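Local coordinates for CELL division control protein 6 (Pyrobaculum aerophilum, PDB 1FNN) that binds ADP and magnesium as a member of the Cdc6/Cdc18 family of AAA+ ATPases and is probably involved in regulating DNA replication, at residues D30-N35 with P45-L50; A74-I79 with F128-D133. All coordinates share one frame; numbering follows the deposited sequence.

Interaction 1: D30-N35 with P45-L50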
loop_
_atom_site.group_PDB
_atom_site.type_symbol
_atom_site.label_atom_id
_atom_site.label_comp_id
_atom_site.label_asym_id
_atom_site.label_seq_id
_atom_site.Cartn_x
_atom_site.Cartn_y
_atom_site.Cartn_z
ATOM N N ASP A 30 18.366 3.292 -9.524
ATOM C CA ASP A 30 19.827 3.199 -9.523
ATOM C C ASP A 30 20.437 3.719 -10.823
ATOM O O ASP A 30 21.395 4.513 -10.921
ATOM C CB ASP A 30 20.230 1.748 -9.264
ATOM C CG ASP A 30 21.750 1.706 -9.056
ATOM O OD1 ASP A 30 22.284 2.070 -8.008
ATOM O OD2 ASP A 30 22.478 1.303 -9.977
ATOM N N ILE A 31 19.808 3.303 -11.933
ATOM C CA ILE A 31 20.238 3.718 -13.269
ATOM C C ILE A 31 20.079 5.213 -13.386
ATOM O O ILE A 31 20.991 5.891 -13.895
ATOM C CB ILE A 31 19.434 2.960 -14.347
ATOM C CG1 ILE A 31 19.946 1.482 -14.457
ATOM C CG2 ILE A 31 19.517 3.669 -15.689
ATOM C CD1 ILE A 31 18.874 0.677 -15.209
ATOM N N LEU A 32 18.958 5.816 -12.917
ATOM C CA LEU A 32 18.846 7.246 -13.073
ATOM C C LEU A 32 19.852 8.018 -12.172
ATOM O O LEU A 32 20.288 9.124 -12.493
ATOM C CB LEU A 32 17.427 7.758 -12.789
ATOM C CG LEU A 32 16.372 7.152 -13.760
ATOM C CD1 LEU A 32 14.958 7.615 -13.442
ATOM C CD2 LEU A 32 16.692 7.516 -15.211
ATOM N N LEU A 33 20.059 7.545 -10.949
ATOM C CA LEU A 33 20.791 8.330 -9.968
ATOM C C LEU A 33 22.192 7.912 -9.593
ATOM O O LEU A 33 22.939 8.748 -9.042
ATOM C CB LEU A 33 19.974 8.281 -8.628
ATOM C CG LEU A 33 18.581 8.910 -8.712
ATOM C CD1 LEU A 33 17.839 8.587 -7.391
ATOM C CD2 LEU A 33 18.678 10.420 -8.924
ATOM N N GLY A 34 22.577 6.662 -9.715
ATOM C CA GLY A 34 23.820 6.144 -9.199
ATOM C C GLY A 34 25.070 6.876 -9.677
ATOM O O GLY A 34 25.971 7.062 -8.843
ATOM N N ASN A 35 25.206 7.098 -10.991
ATOM C CA ASN A 35 26.412 7.775 -11.483
ATOM C C ASN A 35 26.537 9.163 -10.853
ATOM O O ASN A 35 27.623 9.590 -10.473
ATOM C CB ASN A 35 26.402 7.885 -13.009
ATOM C CG ASN A 35 26.762 6.556 -13.665
ATOM O OD1 ASN A 35 27.351 5.679 -13.028
ATOM N ND2 ASN A 35 26.404 6.420 -14.940
ATOM N N PRO A 45 19.852 14.794 -12.981
ATOM C CA PRO A 45 19.026 13.592 -12.892
ATOM C C PRO A 45 17.653 13.936 -12.357
ATOM O O PRO A 45 17.544 14.681 -11.377
ATOM C CB PRO A 45 19.768 12.692 -11.936
ATOM C CG PRO A 45 21.025 13.384 -11.550
ATOM C CD PRO A 45 20.856 14.819 -11.897
ATOM N N ARG A 46 16.586 13.456 -13.008
ATOM C CA ARG A 46 15.253 13.640 -12.462
ATOM C C ARG A 46 14.365 12.440 -12.810
ATOM O O ARG A 46 14.642 11.783 -13.826
ATOM C CB ARG A 46 14.623 14.970 -12.737
ATOM C CG ARG A 46 14.520 15.572 -14.103
ATOM C CD ARG A 46 15.838 15.708 -14.873
ATOM N NE ARG A 46 15.563 16.299 -16.152
ATOM C CZ ARG A 46 16.305 16.435 -17.226
ATOM N NH1 ARG A 46 17.548 15.985 -17.257
ATOM N NH2 ARG A 46 15.723 17.044 -18.252
ATOM N N ALA A 47 13.541 11.994 -11.844
ATOM C CA ALA A 47 12.587 10.910 -12.086
ATOM C C ALA A 47 11.238 11.271 -11.436
ATOM O O ALA A 47 11.182 12.023 -10.466
ATOM C CB ALA A 47 13.068 9.624 -11.436
ATOM N N THR A 48 10.173 10.614 -11.873
ATOM C CA THR A 48 8.841 10.743 -11.303
ATOM C C THR A 48 8.382 9.341 -10.947
ATOM O O THR A 48 8.579 8.479 -11.812
ATOM C CB THR A 48 7.834 11.367 -12.292
ATOM O OG1 THR A 48 8.268 12.675 -12.638
ATOM C CG2 THR A 48 6.452 11.479 -11.676
ATOM N N LEU A 49 7.998 9.116 -9.705
ATOM C CA LEU A 49 7.542 7.806 -9.261
ATOM C C LEU A 49 6.002 7.837 -9.190
ATOM O O LEU A 49 5.471 8.761 -8.550
ATOM C CB LEU A 49 8.099 7.472 -7.867
ATOM C CG LEU A 49 9.619 7.642 -7.647
ATOM C CD1 LEU A 49 9.982 7.063 -6.277
ATOM C CD2 LEU A 49 10.491 7.014 -8.732
ATOM N N LEU A 50 5.318 6.917 -9.871
ATOM C CA LEU A 50 3.838 7.001 -9.895
ATOM C C LEU A 50 3.249 5.663 -9.499
ATOM O O LEU A 50 3.658 4.587 -9.936
ATOM C CB LEU A 50 3.323 7.356 -11.305
ATOM C CG LEU A 50 3.793 8.669 -11.912
ATOM C CD1 LEU A 50 3.266 8.842 -13.355
ATOM C CD2 LEU A 50 3.316 9.855 -11.063
#
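L32 meets the other segment twice, with its side chain and with its backbone. CG sits beside the backbone N (chi1 -61°) and the chain then runs on extended, CD1 being anti to CA (chi2 178°). This carries that methyl across to A47, where CD1 presses on CB at 3.4 Å, tighter than an ordinary carbon-carbon contact. The same CD1 also comes within 4.2 Å of the carbonyl oxygen R46 O. On the backbone side, L32 O lies 3.6 Å from P45 CB, a van der Waals contact; no hydrogen bond links the two segments. The pairing is that of an alpha/beta P-loop NTPase core: helix 23-38 rests on the sheet over strand 46-50, the strand that runs into the Walker A loop, where K57 binds ADP. Strands 160-166 and 187-189 flank it with backbone hydrogen bonds. One residue further along the helix, L33 makes the closest backbone approach, its CA 6.3 Å from that of P45. Its CD2 reaches P45 CB at 3.9 Å, the two side chains crossing at about a right angle, and A161 touches both residues. R46 turns its side chain away from the helix, and its guanidinium is held by Y44 O through NH1.

Interaction 2: A74-I79 with F128-D133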
loop_
_atom_site.group_PDB
_atom_site.type_symbol
_atom_site.label_atom_id
_atom_site.label_comp_id
_atom_site.label_asym_id
_atom_site.label_seq_id
_atom_site.Cartn_x
_atom_site.Cartn_y
_atom_site.Cartn_z
ATOM N N ALA A 74 26.431 13.822 -1.735
ATOM C CA ALA A 74 25.183 14.530 -1.875
ATOM C C ALA A 74 24.417 14.546 -0.561
ATOM O O ALA A 74 24.513 13.532 0.154
ATOM C CB ALA A 74 24.297 13.856 -2.946
ATOM N N ARG A 75 23.569 15.534 -0.390
ATOM C CA ARG A 75 22.723 15.579 0.820
ATOM C C ARG A 75 21.289 15.145 0.473
ATOM O O ARG A 75 20.745 15.686 -0.498
ATOM C CB ARG A 75 22.612 17.039 1.302
ATOM C CG ARG A 75 24.002 17.692 1.374
ATOM C CD ARG A 75 24.721 17.294 2.640
ATOM N NE ARG A 75 25.783 18.291 2.884
ATOM C CZ ARG A 75 25.825 19.265 3.790
ATOM N NH1 ARG A 75 24.849 19.476 4.646
ATOM N NH2 ARG A 75 26.914 20.023 3.788
ATOM N N PHE A 76 20.709 14.214 1.209
ATOM C CA PHE A 76 19.361 13.740 0.912
ATOM C C PHE A 76 18.348 14.636 1.626
ATOM O O PHE A 76 18.452 14.748 2.848
ATOM C CB PHE A 76 19.230 12.339 1.509
ATOM C CG PHE A 76 17.909 11.646 1.332
ATOM C CD1 PHE A 76 17.282 11.571 0.106
ATOM C CD2 PHE A 76 17.301 11.049 2.418
ATOM C CE1 PHE A 76 16.060 10.912 -0.028
ATOM C CE2 PHE A 76 16.091 10.395 2.294
ATOM C CZ PHE A 76 15.457 10.319 1.066
ATOM N N VAL A 77 17.585 15.406 0.895
ATOM C CA VAL A 77 16.652 16.378 1.425
ATOM C C VAL A 77 15.218 15.908 1.129
ATOM O O VAL A 77 14.734 15.964 -0.006
ATOM C CB VAL A 77 16.942 17.781 0.854
ATOM C CG1 VAL A 77 15.880 18.741 1.397
ATOM C CG2 VAL A 77 18.339 18.294 1.302
ATOM N N TYR A 78 14.658 15.228 2.114
ATOM C CA TYR A 78 13.341 14.589 1.901
ATOM C C TYR A 78 12.228 15.549 2.271
ATOM O O TYR A 78 12.107 15.996 3.424
ATOM C CB TYR A 78 13.327 13.287 2.693
ATOM C CG TYR A 78 11.954 12.620 2.589
ATOM C CD1 TYR A 78 11.656 11.778 1.525
ATOM C CD2 TYR A 78 10.996 12.874 3.566
ATOM C CE1 TYR A 78 10.417 11.182 1.431
ATOM C CE2 TYR A 78 9.741 12.279 3.484
ATOM C CZ TYR A 78 9.470 11.435 2.409
ATOM O OH TYR A 78 8.249 10.850 2.317
ATOM N N ILE A 79 11.336 15.838 1.314
ATOM C CA ILE A 79 10.244 16.770 1.555
ATOM C C ILE A 79 8.907 16.019 1.474
ATOM O O ILE A 79 8.534 15.585 0.385
ATOM C CB ILE A 79 10.169 17.951 0.607
ATOM C CG1 ILE A 79 11.423 18.827 0.534
ATOM C CG2 ILE A 79 8.992 18.894 0.986
ATOM C CD1 ILE A 79 11.878 19.311 1.917
ATOM N N PHE A 128 20.194 15.874 -3.245
ATOM C CA PHE A 128 19.218 14.928 -3.816
ATOM C C PHE A 128 17.877 15.287 -3.150
ATOM O O PHE A 128 17.638 14.939 -1.993
ATOM C CB PHE A 128 19.648 13.510 -3.504
ATOM C CG PHE A 128 18.713 12.370 -3.745
ATOM C CD1 PHE A 128 18.872 11.207 -3.015
ATOM C CD2 PHE A 128 17.689 12.420 -4.677
ATOM C CE1 PHE A 128 18.028 10.115 -3.202
ATOM C CE2 PHE A 128 16.843 11.337 -4.869
ATOM C CZ PHE A 128 17.013 10.183 -4.129
ATOM N N LEU A 129 17.045 15.993 -3.881
ATOM C CA LEU A 129 15.790 16.509 -3.377
ATOM C C LEU A 129 14.612 15.630 -3.778
ATOM O O LEU A 129 14.463 15.195 -4.927
ATOM C CB LEU A 129 15.626 17.939 -3.900
ATOM C CG LEU A 129 14.336 18.685 -3.548
ATOM C CD1 LEU A 129 14.206 18.913 -2.031
ATOM C CD2 LEU A 129 14.265 20.011 -4.310
ATOM N N VAL A 130 13.897 15.143 -2.761
ATOM C CA VAL A 130 12.735 14.311 -3.031
ATOM C C VAL A 130 11.500 15.138 -2.659
ATOM O O VAL A 130 11.362 15.556 -1.499
ATOM C CB VAL A 130 12.765 13.005 -2.196
ATOM C CG1 VAL A 130 11.466 12.244 -2.431
ATOM C CG2 VAL A 130 13.980 12.140 -2.577
ATOM N N LEU A 131 10.592 15.305 -3.617
ATOM C CA LEU A 131 9.290 15.884 -3.240
ATOM C C LEU A 131 8.245 14.786 -3.216
ATOM O O LEU A 131 7.660 14.473 -4.269
ATOM C CB LEU A 131 8.938 16.989 -4.252
ATOM C CG LEU A 131 9.998 18.087 -4.392
ATOM C CD1 LEU A 131 9.585 19.100 -5.468
ATOM C CD2 LEU A 131 10.254 18.811 -3.066
ATOM N N ASP A 132 8.074 14.143 -2.060
ATOM C CA ASP A 132 7.168 13.021 -1.916
ATOM C C ASP A 132 5.724 13.520 -1.839
ATOM O O ASP A 132 5.482 14.678 -1.499
ATOM C CB ASP A 132 7.465 12.194 -0.646
ATOM C CG ASP A 132 7.130 10.735 -0.832
ATOM O OD1 ASP A 132 6.371 10.392 -1.783
ATOM O OD2 ASP A 132 7.609 9.897 -0.041
ATOM N N ASP A 133 4.801 12.708 -2.303
ATOM C CA ASP A 133 3.392 13.089 -2.422
ATOM C C ASP A 133 3.222 14.510 -2.916
ATOM O O ASP A 133 2.507 15.312 -2.315
ATOM C CB ASP A 133 2.633 12.943 -1.095
ATOM C CG ASP A 133 2.752 11.485 -0.655
ATOM O OD1 ASP A 133 2.678 10.608 -1.545
ATOM O OD2 ASP A 133 2.916 11.315 0.565
#
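In F76 and F128, which project from the same face of the sheet, CG lies anti to the backbone N (chi1 180° and 169°), and this lays the two side chains side by side, pointing the same way. Their ring planes are inclined at 42°, neither stacked nor edge-to-face, and CD1 of F76 lies 3.5 Å from CD1 of F128. The neighbouring atom of the first ring, F76 CE1, bears at 3.5 Å on V130 CG2. Y78 comes off this face too: its CD1 passes V130 CG1, and its hydroxyl donates a hydrogen bond of 2.6 Å from OH to D132 OD2, meeting the carboxylate on its anti side, with ring and carboxylate almost perpendicular. T58 OG1 is a second partner of OD2, while D133 N bonds to D132 OD1. On the other face, I79 CG1 touches L129 CD1 at 3.8 Å and I79 CB packs against L131 CD2. Five backbone hydrogen bonds join the two strands in parallel register, including V77 N to F128 O (2.9 Å) and D132 N to I79 O (2.9 Å). Strand 75-80 is the outermost on this side of the sheet. D132, a magnesium-site residue of this protein, stands near the ion here without direct coordination, its side chain about 4 Å away. Strand 127-132, ending in D132, is consistent with the Walker B strand of AAA+ ATPases.

Interactions 1 and 2 belong to one parallel sheet, with strand 160-166 lying between strands 46-50 and 127-132. Their centres are 12 Å apart, yet they meet directly: L33 CD1 of the helix packs against F128 CZ at 3.7 Å, joining the two through one apolar layer on the same face of the sheet. Both strands lead to the nucleotide. The 45-50 segment runs toward the ADP-binding loop, the side chains of A47 and K57 being about 11 Å apart, whereas D132 in 128-133 lies at the site itself, its side chain close to the magnesium ion and about 5 Å from ADP.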